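Local coordinates for protein neurotoxin (Clostridium botulinum, PDB 3N7L) that probably binds gangliosides on nerve-cell surfaces, as the receptor-binding domain of a mosaic botulinum neurotoxin of serotype D/C, at residues 33-38 and 43-48; 92-97 and 101-106; 304-307 and 312-315; 387-390 and 395-398. All coordinates share one frame; numbering follows the deposited sequence.

Contact 1: residues 33-38 and 43-48; sequences NVQLNP and DFKLGS
Leu36 sets CG beside its own backbone N, anti to the carbonyl carbon (chi1 -58°), and this carries methyl CD2 across to Phe44 CB at 3.4 Å. Phe44 CB meets the methyl from its place on the strand; the Phe44 torsion (CG between backbone N and carbonyl carbon, chi1 61°) only leads the ring away from the 33-38 segment. Leu46 CD1 sits at the edge of that ring, in its plane, and also meets Val34 CG1 at 4.0 Å, with the Val34 and Leu46 side chains lying alongside each other. Lys45 and Gln35 lie on the other face of the sheet.

The backbones run antiparallel. Gln35 and Lys45 form the hydrogen-bonded pair: Gln35 N gives to Lys45 O at 3.2 Å, and Lys45 N returns a shorter bond to Gln35 O at 2.7 Å. Toward the turn, Asn37 N binds Asp43 O at 2.9 Å, almost straight. A water 2.6 Å from Asp43 OD1 also reaches Gln35 O and may bridge the two, though it has more acceptors around it than protons.

Leu18 touches both Leu36 and Phe44, and Phe44 also packs on Leu11 and Ile205. Strand 44-47 pairs on its far side with strand 202-211, so this is a short beta hairpin closing one edge of a sheet in the lectin-like (concanavalin-type) beta-sandwich half of the receptor-binding region.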
# COMPACT_ATOMS: atom_id res chain seq x y z
N ASN A 33 4.71 -18.35 16.38
CA ASN A 33 4.78 -16.89 16.39
C ASN A 33 3.79 -16.22 15.43
O ASN A 33 4.17 -15.82 14.33
CB ASN A 33 6.21 -16.47 16.06
CG ASN A 33 6.45 -14.98 16.19
OD1 ASN A 33 7.50 -14.47 15.82
ND2 ASN A 33 5.46 -14.27 16.74
N VAL A 34 2.54 -16.11 15.86
CA VAL A 34 1.50 -15.47 15.06
C VAL A 34 0.97 -14.29 15.87
O VAL A 34 0.38 -14.47 16.93
CB VAL A 34 0.32 -16.42 14.78
CG1 VAL A 34 -0.77 -15.68 14.00
CG2 VAL A 34 0.80 -17.63 13.99
N GLN A 35 1.18 -13.07 15.37
CA GLN A 35 0.72 -11.89 16.09
C GLN A 35 -0.53 -11.29 15.49
O GLN A 35 -0.64 -11.11 14.28
CB GLN A 35 1.82 -10.83 16.11
CG GLN A 35 3.15 -11.37 16.63
CD GLN A 35 4.25 -10.34 16.58
OE1 GLN A 35 5.44 -10.68 16.60
NE2 GLN A 35 3.87 -9.07 16.52
N LEU A 36 -1.49 -10.98 16.36
CA LEU A 36 -2.75 -10.39 15.94
C LEU A 36 -2.77 -8.90 16.25
O LEU A 36 -2.44 -8.48 17.36
CB LEU A 36 -3.92 -11.08 16.65
CG LEU A 36 -4.08 -12.59 16.47
CD1 LEU A 36 -5.37 -13.03 17.15
CD2 LEU A 36 -4.12 -12.94 14.99
N ASN A 37 -3.17 -8.10 15.27
CA ASN A 37 -3.24 -6.66 15.43
C ASN A 37 -4.56 -6.34 16.13
O ASN A 37 -5.63 -6.69 15.64
CB ASN A 37 -3.17 -5.99 14.06
CG ASN A 37 -3.10 -4.47 14.14
OD1 ASN A 37 -2.98 -3.79 13.12
ND2 ASN A 37 -3.18 -3.94 15.36
N PRO A 38 -4.50 -5.68 17.30
CA PRO A 38 -5.69 -5.31 18.09
C PRO A 38 -6.53 -4.19 17.48
O PRO A 38 -7.65 -3.95 17.91
CB PRO A 38 -5.09 -4.91 19.44
CG PRO A 38 -3.80 -4.28 19.04
CD PRO A 38 -3.27 -5.25 18.00
N ASP A 43 -5.17 -7.43 11.16
CA ASP A 43 -4.42 -8.44 10.43
C ASP A 43 -3.68 -9.38 11.38
O ASP A 43 -3.54 -9.10 12.57
CB ASP A 43 -3.39 -7.74 9.56
CG ASP A 43 -2.46 -6.87 10.39
OD1 ASP A 43 -1.47 -7.39 10.94
OD2 ASP A 43 -2.74 -5.66 10.52
N PHE A 44 -3.23 -10.51 10.85
CA PHE A 44 -2.41 -11.41 11.64
C PHE A 44 -1.06 -11.42 10.91
O PHE A 44 -1.01 -11.30 9.68
CB PHE A 44 -3.04 -12.82 11.78
CG PHE A 44 -3.24 -13.57 10.49
CD1 PHE A 44 -2.23 -14.36 9.96
CD2 PHE A 44 -4.49 -13.58 9.87
CE1 PHE A 44 -2.45 -15.16 8.83
CE2 PHE A 44 -4.73 -14.38 8.74
CZ PHE A 44 -3.71 -15.17 8.22
N LYS A 45 0.01 -11.53 11.68
CA LYS A 45 1.35 -11.49 11.12
C LYS A 45 2.15 -12.78 11.30
O LYS A 45 2.16 -13.38 12.38
CB LYS A 45 2.12 -10.33 11.74
CG LYS A 45 3.54 -10.15 11.25
CD LYS A 45 4.25 -9.13 12.13
CE LYS A 45 5.67 -8.88 11.69
NZ LYS A 45 6.35 -7.92 12.60
N LEU A 46 2.81 -13.20 10.22
CA LEU A 46 3.64 -14.40 10.18
C LEU A 46 5.02 -14.01 9.67
O LEU A 46 5.18 -12.98 9.02
CB LEU A 46 3.03 -15.44 9.24
CG LEU A 46 1.89 -16.33 9.75
CD1 LEU A 46 0.77 -15.48 10.29
CD2 LEU A 46 1.38 -17.22 8.62
N GLY A 47 6.02 -14.83 9.97
CA GLY A 47 7.37 -14.54 9.52
C GLY A 47 8.10 -15.78 9.04
O GLY A 47 7.73 -16.90 9.39
N SER A 48 9.14 -15.59 8.23
CA SER A 48 9.92 -16.71 7.73
C SER A 48 10.83 -17.20 8.87
O SER A 48 11.51 -18.22 8.74
CB SER A 48 10.75 -16.29 6.52
OG SER A 48 11.56 -15.16 6.80
O HOH W 1 6.34 -16.31 12.61
O HOH W 2 -0.39 -8.21 13.17

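Contact 2: residues 92-97 and 101-106; sequences TIIDSV and SGWSIG
A classic beta bulge breaks the antiparallel hairpin of residues 92-97 and 101-106: Ile93 and Ile94 both face Ile105. Their two amides converge on one acceptor, with Ile93 N at 3.0 Å and Ile94 N at 3.2 Å from Ile105 O. Ile105 N answers with a 2.8 Å bond to Ile94 O. Beyond the bulge, Ser96 and Trp103 form the next hydrogen-bonded pair. Ser96 N lies almost in line with the C=O of Trp103, though its N-H is bent, 139° at the hydrogen, whereas Trp103 N reaches Ser96 O from well above its carbonyl plane.

Trp103 places CG between its backbone N and carbonyl carbon (chi1 62°), which folds the indole back under the 92-97 segment. Ser96 CB then lies over the face of the six-membered ring, 3.7 Å from its centroid, a CH-pi contact, while Ile94 CG2 touches the edge at CH2. Ile94 and Ile105 run side by side on this face, and Phe77 of strand 72-82 packs against both. Ser96 OG bonds Thr180 O, and a water links it, weakly on the indole side, to Trp103 NE1.

The opposite face is polar. Ser104 OG donates to Asp95 OD1 at 3.0 Å, on the lone pair turned away from OD2, and Asp95 OD2 accepts from Val97 N in an Asx turn. With one oxygen engaged by each segment, the carboxylate is held against free rotation. The hairpin is thus two-sided: oily and aromatic toward the sandwich interior, hydrogen-bonded through Asp95 and Ser104 on the other side.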
# COMPACT_ATOMS: atom_id res chain seq x y z
N THR A 92 6.37 -20.63 -0.14
CA THR A 92 4.97 -21.00 -0.27
C THR A 92 4.42 -20.26 0.95
O THR A 92 5.02 -20.32 2.02
CB THR A 92 4.76 -22.52 -0.11
OG1 THR A 92 5.41 -23.21 -1.18
CG2 THR A 92 3.27 -22.85 -0.13
N ILE A 93 3.31 -19.55 0.79
CA ILE A 93 2.74 -18.78 1.89
C ILE A 93 1.33 -19.20 2.31
O ILE A 93 0.97 -19.11 3.49
CB ILE A 93 2.73 -17.28 1.56
CG1 ILE A 93 2.10 -17.04 0.19
CG2 ILE A 93 4.17 -16.75 1.56
CD1 ILE A 93 1.92 -15.57 -0.16
N ILE A 94 0.54 -19.65 1.35
CA ILE A 94 -0.83 -20.11 1.61
C ILE A 94 -0.92 -21.39 0.80
O ILE A 94 -0.97 -21.35 -0.43
CB ILE A 94 -1.88 -19.09 1.11
CG1 ILE A 94 -1.59 -17.70 1.71
CG2 ILE A 94 -3.28 -19.53 1.53
CD1 ILE A 94 -2.51 -16.61 1.18
N ASP A 95 -0.94 -22.52 1.49
CA ASP A 95 -0.97 -23.81 0.82
C ASP A 95 -2.18 -24.67 1.11
O ASP A 95 -2.61 -24.79 2.26
CB ASP A 95 0.29 -24.61 1.19
CG ASP A 95 0.43 -25.87 0.37
OD1 ASP A 95 0.79 -25.76 -0.82
OD2 ASP A 95 0.16 -26.97 0.91
N SER A 96 -2.72 -25.28 0.07
CA SER A 96 -3.87 -26.16 0.23
C SER A 96 -3.66 -27.37 -0.69
O SER A 96 -4.48 -27.69 -1.54
CB SER A 96 -5.17 -25.43 -0.13
OG SER A 96 -6.30 -26.12 0.38
N VAL A 97 -2.51 -28.02 -0.49
CA VAL A 97 -2.11 -29.21 -1.24
C VAL A 97 -1.92 -30.31 -0.19
O VAL A 97 -1.17 -30.12 0.76
CB VAL A 97 -0.76 -29.00 -1.97
CG1 VAL A 97 -0.23 -30.33 -2.49
CG2 VAL A 97 -0.93 -28.03 -3.12
N SER A 101 -1.68 -32.63 -4.57
CA SER A 101 -2.83 -32.16 -5.34
C SER A 101 -3.58 -31.07 -4.57
O SER A 101 -3.68 -31.13 -3.34
CB SER A 101 -3.77 -33.32 -5.66
OG SER A 101 -4.68 -32.97 -6.70
N GLY A 102 -4.10 -30.09 -5.30
CA GLY A 102 -4.85 -29.00 -4.69
C GLY A 102 -4.43 -27.67 -5.29
O GLY A 102 -4.20 -27.57 -6.49
N TRP A 103 -4.36 -26.64 -4.46
CA TRP A 103 -3.92 -25.33 -4.95
C TRP A 103 -2.95 -24.70 -3.96
O TRP A 103 -2.95 -25.05 -2.78
CB TRP A 103 -5.11 -24.39 -5.21
CG TRP A 103 -5.95 -24.05 -4.02
CD1 TRP A 103 -7.17 -24.57 -3.70
CD2 TRP A 103 -5.65 -23.08 -3.00
NE1 TRP A 103 -7.64 -23.99 -2.54
CE2 TRP A 103 -6.73 -23.08 -2.09
CE3 TRP A 103 -4.57 -22.22 -2.76
CZ2 TRP A 103 -6.77 -22.24 -0.97
CZ3 TRP A 103 -4.61 -21.39 -1.64
CH2 TRP A 103 -5.70 -21.41 -0.76
N SER A 104 -2.13 -23.78 -4.45
CA SER A 104 -1.16 -23.13 -3.59
C SER A 104 -0.84 -21.72 -4.07
O SER A 104 -0.98 -21.41 -5.25
CB SER A 104 0.13 -23.95 -3.54
OG SER A 104 1.04 -23.41 -2.59
N ILE A 105 -0.42 -20.88 -3.13
CA ILE A 105 -0.04 -19.51 -3.42
C ILE A 105 1.36 -19.30 -2.88
O ILE A 105 1.63 -19.58 -1.71
CB ILE A 105 -0.98 -18.49 -2.75
CG1 ILE A 105 -2.38 -18.58 -3.36
CG2 ILE A 105 -0.42 -17.08 -2.90
CD1 ILE A 105 -3.40 -17.66 -2.72
N GLY A 106 2.26 -18.84 -3.74
CA GLY A 106 3.62 -18.60 -3.30
C GLY A 106 4.21 -17.36 -3.93
O GLY A 106 3.55 -16.67 -4.72
O HOH W 3 -9.25 -25.85 -0.55

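Contact 3: residues 304-307 and 312-315; sequences YFNT and KQYS
The side-chain amides of Asn306 and Gln313 stack across the two strands, their planes 29° apart, although the two chains cross at about a right angle. Gln313 OE1 comes 3.8 Å from Asn306 CB. The Tyr314 ring meets the other strand at its edge, where Thr307 O lies in the ring plane, 4.0 Å from CD1. The Tyr304 ring, on the same strand as Asn306, has Asn306 ND2 at its edge, also in plane. On its far side from the Tyr304 ring the same ND2 gives a weak bond to Tyr314 O at 3.3 Å.

Tyr314 O takes a stronger bond from Thr307 N, and Thr307 O accepts from Tyr314 N, both 2.9 Å. One step along, Ser315 CA comes 3.0 Å from Phe305 O, a CA-H...O contact. Asn306 OD1 and Tyr304 OH both hydrogen-bond a glycerol, probably from the crystallisation liquor.

This hairpin belongs to the beta-trefoil half. Strand 302-308 pairs antiparallel with strand 283-287 on the side away from strand 313-318, and there Phe305 packs on Ile285. Strand 313-318 in turn meets strand 329-335, and Ser315 OG reaches Leu335 O and Gln337. Helix 339-345 lies against Tyr304 and Ser315 through Ile342.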
# COMPACT_ATOMS: atom_id res chain seq x y z
N TYR A 304 -1.02 21.10 8.84
CA TYR A 304 0.22 21.76 8.47
C TYR A 304 1.39 20.80 8.70
O TYR A 304 1.22 19.72 9.28
CB TYR A 304 0.42 23.09 9.24
CG TYR A 304 0.59 22.99 10.74
CD1 TYR A 304 -0.52 22.89 11.58
CD2 TYR A 304 1.86 23.03 11.33
CE1 TYR A 304 -0.37 22.85 12.97
CE2 TYR A 304 2.02 22.98 12.71
CZ TYR A 304 0.90 22.89 13.53
OH TYR A 304 1.05 22.84 14.90
N PHE A 305 2.57 21.17 8.22
CA PHE A 305 3.73 20.31 8.35
C PHE A 305 4.90 20.90 9.13
O PHE A 305 5.31 22.03 8.88
CB PHE A 305 4.24 19.90 6.96
CG PHE A 305 3.21 19.24 6.09
CD1 PHE A 305 2.46 19.99 5.19
CD2 PHE A 305 2.99 17.87 6.18
CE1 PHE A 305 1.50 19.38 4.38
CE2 PHE A 305 2.03 17.25 5.38
CZ PHE A 305 1.29 18.01 4.47
N ASN A 306 5.43 20.12 10.06
CA ASN A 306 6.58 20.53 10.86
C ASN A 306 7.76 19.69 10.39
O ASN A 306 7.57 18.60 9.85
CB ASN A 306 6.33 20.25 12.35
CG ASN A 306 5.71 21.41 13.09
OD1 ASN A 306 5.18 21.24 14.19
ND2 ASN A 306 5.77 22.59 12.51
N THR A 307 8.97 20.19 10.60
CA THR A 307 10.17 19.43 10.24
C THR A 307 11.36 19.90 11.06
O THR A 307 11.57 21.10 11.23
CB THR A 307 10.52 19.54 8.74
OG1 THR A 307 11.70 18.78 8.47
CG2 THR A 307 10.74 21.00 8.33
N LYS A 312 16.43 22.57 15.34
CA LYS A 312 15.40 23.59 15.33
C LYS A 312 14.25 23.03 14.52
O LYS A 312 14.44 22.12 13.71
CB LYS A 312 15.91 24.88 14.68
CG LYS A 312 17.32 25.27 15.11
CD LYS A 312 17.61 26.76 14.96
CE LYS A 312 16.87 27.42 13.81
NZ LYS A 312 15.44 27.73 14.16
N GLN A 313 13.06 23.56 14.74
CA GLN A 313 11.91 23.06 14.00
C GLN A 313 11.29 24.16 13.16
O GLN A 313 11.17 25.31 13.59
CB GLN A 313 10.87 22.46 14.94
CG GLN A 313 10.17 21.28 14.33
CD GLN A 313 9.19 20.61 15.27
OE1 GLN A 313 8.87 19.44 15.10
NE2 GLN A 313 8.70 21.36 16.25
N TYR A 314 10.93 23.81 11.94
CA TYR A 314 10.31 24.75 11.02
C TYR A 314 8.97 24.18 10.61
O TYR A 314 8.65 23.02 10.89
CB TYR A 314 11.19 24.93 9.77
CG TYR A 314 12.61 25.36 10.05
CD1 TYR A 314 13.57 24.44 10.49
CD2 TYR A 314 12.99 26.69 9.90
CE1 TYR A 314 14.88 24.84 10.77
CE2 TYR A 314 14.30 27.11 10.19
CZ TYR A 314 15.24 26.18 10.62
OH TYR A 314 16.52 26.60 10.91
N SER A 315 8.16 25.00 9.95
CA SER A 315 6.88 24.55 9.43
C SER A 315 6.96 24.89 7.95
O SER A 315 7.65 25.84 7.57
CB SER A 315 5.71 25.28 10.09
OG SER A 315 5.84 26.68 9.96

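Contact 4: residues 387-390 and 395-398; sequences GDDY and EYLI. With SO4 (sulfate ion), chain B.
Asp389 and Tyr396, which alone make the contact, approach from opposite directions, OD2 arriving at the hydroxyl edge of the ring. Tyr396 OH donates to Asp389 OD2 across a modelled 2.4 Å, a separation so short that its exact value is doubtful. OD2 lies in the ring plane, 3.2 Å from Tyr396 CE2, and the carboxylate is nearly coplanar with the ring (19°).

Lys262 forms the next layer, with NZ in a salt bridge to Asp389 OD1 and a hydrogen bond to Tyr396 OH. Its charge would probably stabilise the carboxylate and polarise the phenol. Leu386 N donates to Asp389 OD2 and fixes that oxygen from the loop itself, while Leu386 and Val267 pack against Tyr396.

Next along the loop, Tyr390 N binds a sulfate, at 3.1 Å from sulfate O2 and more weakly at 3.3 Å from sulfate O4. Trp391 N, Phe392 N and His394 NE2 also hydrogen-bond this anion, which probably came from the crystallisation liquor.

Tyr396 stands on strand 394-402 and Asp389 in the loop that enters it, so the pair ties a protruding surface loop of the beta-trefoil to its sheet. The loop probably corresponds to the ganglioside-binding loop described for serotypes C and D-SA.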
# COMPACT_ATOMS: atom_id res chain seq x y z
N GLY A 387 19.59 30.78 -0.10
CA GLY A 387 20.71 30.81 0.82
C GLY A 387 21.83 31.75 0.42
O GLY A 387 21.62 32.94 0.19
N ASP A 388 23.04 31.21 0.33
CA ASP A 388 24.19 32.01 -0.03
C ASP A 388 24.37 32.25 -1.54
O ASP A 388 25.41 32.75 -1.96
CB ASP A 388 25.47 31.41 0.56
CG ASP A 388 25.79 30.04 -0.01
OD1 ASP A 388 26.77 29.42 0.47
OD2 ASP A 388 25.08 29.58 -0.93
N ASP A 389 23.37 31.88 -2.35
CA ASP A 389 23.47 32.12 -3.79
C ASP A 389 23.62 33.63 -3.96
O ASP A 389 22.87 34.40 -3.35
CB ASP A 389 22.20 31.68 -4.52
CG ASP A 389 22.08 30.19 -4.64
OD1 ASP A 389 23.11 29.50 -4.46
OD2 ASP A 389 20.97 29.71 -4.93
N TYR A 390 24.57 34.05 -4.79
CA TYR A 390 24.79 35.48 -4.97
C TYR A 390 24.94 35.92 -6.42
O TYR A 390 24.10 36.67 -6.93
CB TYR A 390 26.02 35.91 -4.17
CG TYR A 390 26.24 37.41 -4.13
CD1 TYR A 390 27.07 38.04 -5.05
CD2 TYR A 390 25.59 38.19 -3.17
CE1 TYR A 390 27.26 39.42 -5.02
CE2 TYR A 390 25.77 39.57 -3.13
CZ TYR A 390 26.60 40.18 -4.06
OH TYR A 390 26.78 41.54 -4.02
N GLU A 395 19.17 26.26 -10.80
CA GLU A 395 17.97 25.46 -10.94
C GLU A 395 17.76 24.67 -9.65
O GLU A 395 18.68 24.01 -9.17
CB GLU A 395 18.10 24.48 -12.12
CG GLU A 395 17.97 25.14 -13.50
CD GLU A 395 16.52 25.42 -13.90
OE1 GLU A 395 16.29 26.27 -14.79
OE2 GLU A 395 15.60 24.78 -13.34
N TYR A 396 16.56 24.75 -9.09
CA TYR A 396 16.22 24.03 -7.88
C TYR A 396 14.91 23.31 -8.10
O TYR A 396 13.95 23.90 -8.61
CB TYR A 396 16.05 24.99 -6.68
CG TYR A 396 17.34 25.61 -6.19
CD1 TYR A 396 18.32 24.82 -5.57
CD2 TYR A 396 17.61 26.96 -6.37
CE1 TYR A 396 19.54 25.38 -5.16
CE2 TYR A 396 18.81 27.53 -5.96
CZ TYR A 396 19.77 26.73 -5.36
OH TYR A 396 20.98 27.27 -4.97
N LEU A 397 14.87 22.03 -7.73
CA LEU A 397 13.65 21.25 -7.85
C LEU A 397 12.98 21.56 -6.51
O LEU A 397 13.52 21.24 -5.45
CB LEU A 397 13.98 19.76 -7.96
CG LEU A 397 12.80 18.79 -8.06
CD1 LEU A 397 11.92 19.15 -9.26
CD2 LEU A 397 13.33 17.37 -8.18
N ILE A 398 11.82 22.19 -6.57
CA ILE A 398 11.14 22.60 -5.36
C ILE A 398 9.65 22.32 -5.30
O ILE A 398 9.00 22.13 -6.33
CB ILE A 398 11.27 24.13 -5.16
CG1 ILE A 398 10.57 24.84 -6.34
CG2 ILE A 398 12.74 24.55 -5.09
CD1 ILE A 398 10.21 26.29 -6.06
S SO4 B . 26.87 31.86 -6.66
O1 SO4 B . 27.79 31.61 -7.77
O2 SO4 B . 27.31 33.04 -5.90
O3 SO4 B . 26.83 30.68 -5.75
O4 SO4 B . 25.52 32.09 -7.21

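Contacts 1 and 2 belong to the lectin-like half, their centres about 19 Å apart in different sheets, while contacts 3 and 4 both reach one sheet of the trefoil half, contact 4 through strand 394-402 alone, centres about 20 Å apart. Centres of contacts 2 and 4 are about 56 Å apart. Contacts 1, 2 and 3 are hairpins knitted by backbone bonds. Contact 2 has the most buried residues and relies on aliphatic and indole packing, contact 1 adds leucine and phenylalanine to a wetter edge, and contact 3 sets amides beside its ladder. Contact 4 lies at the surface and has neither ladder nor apolar packing between its segments, only a tyrosine-carboxylate pair backed by lysine.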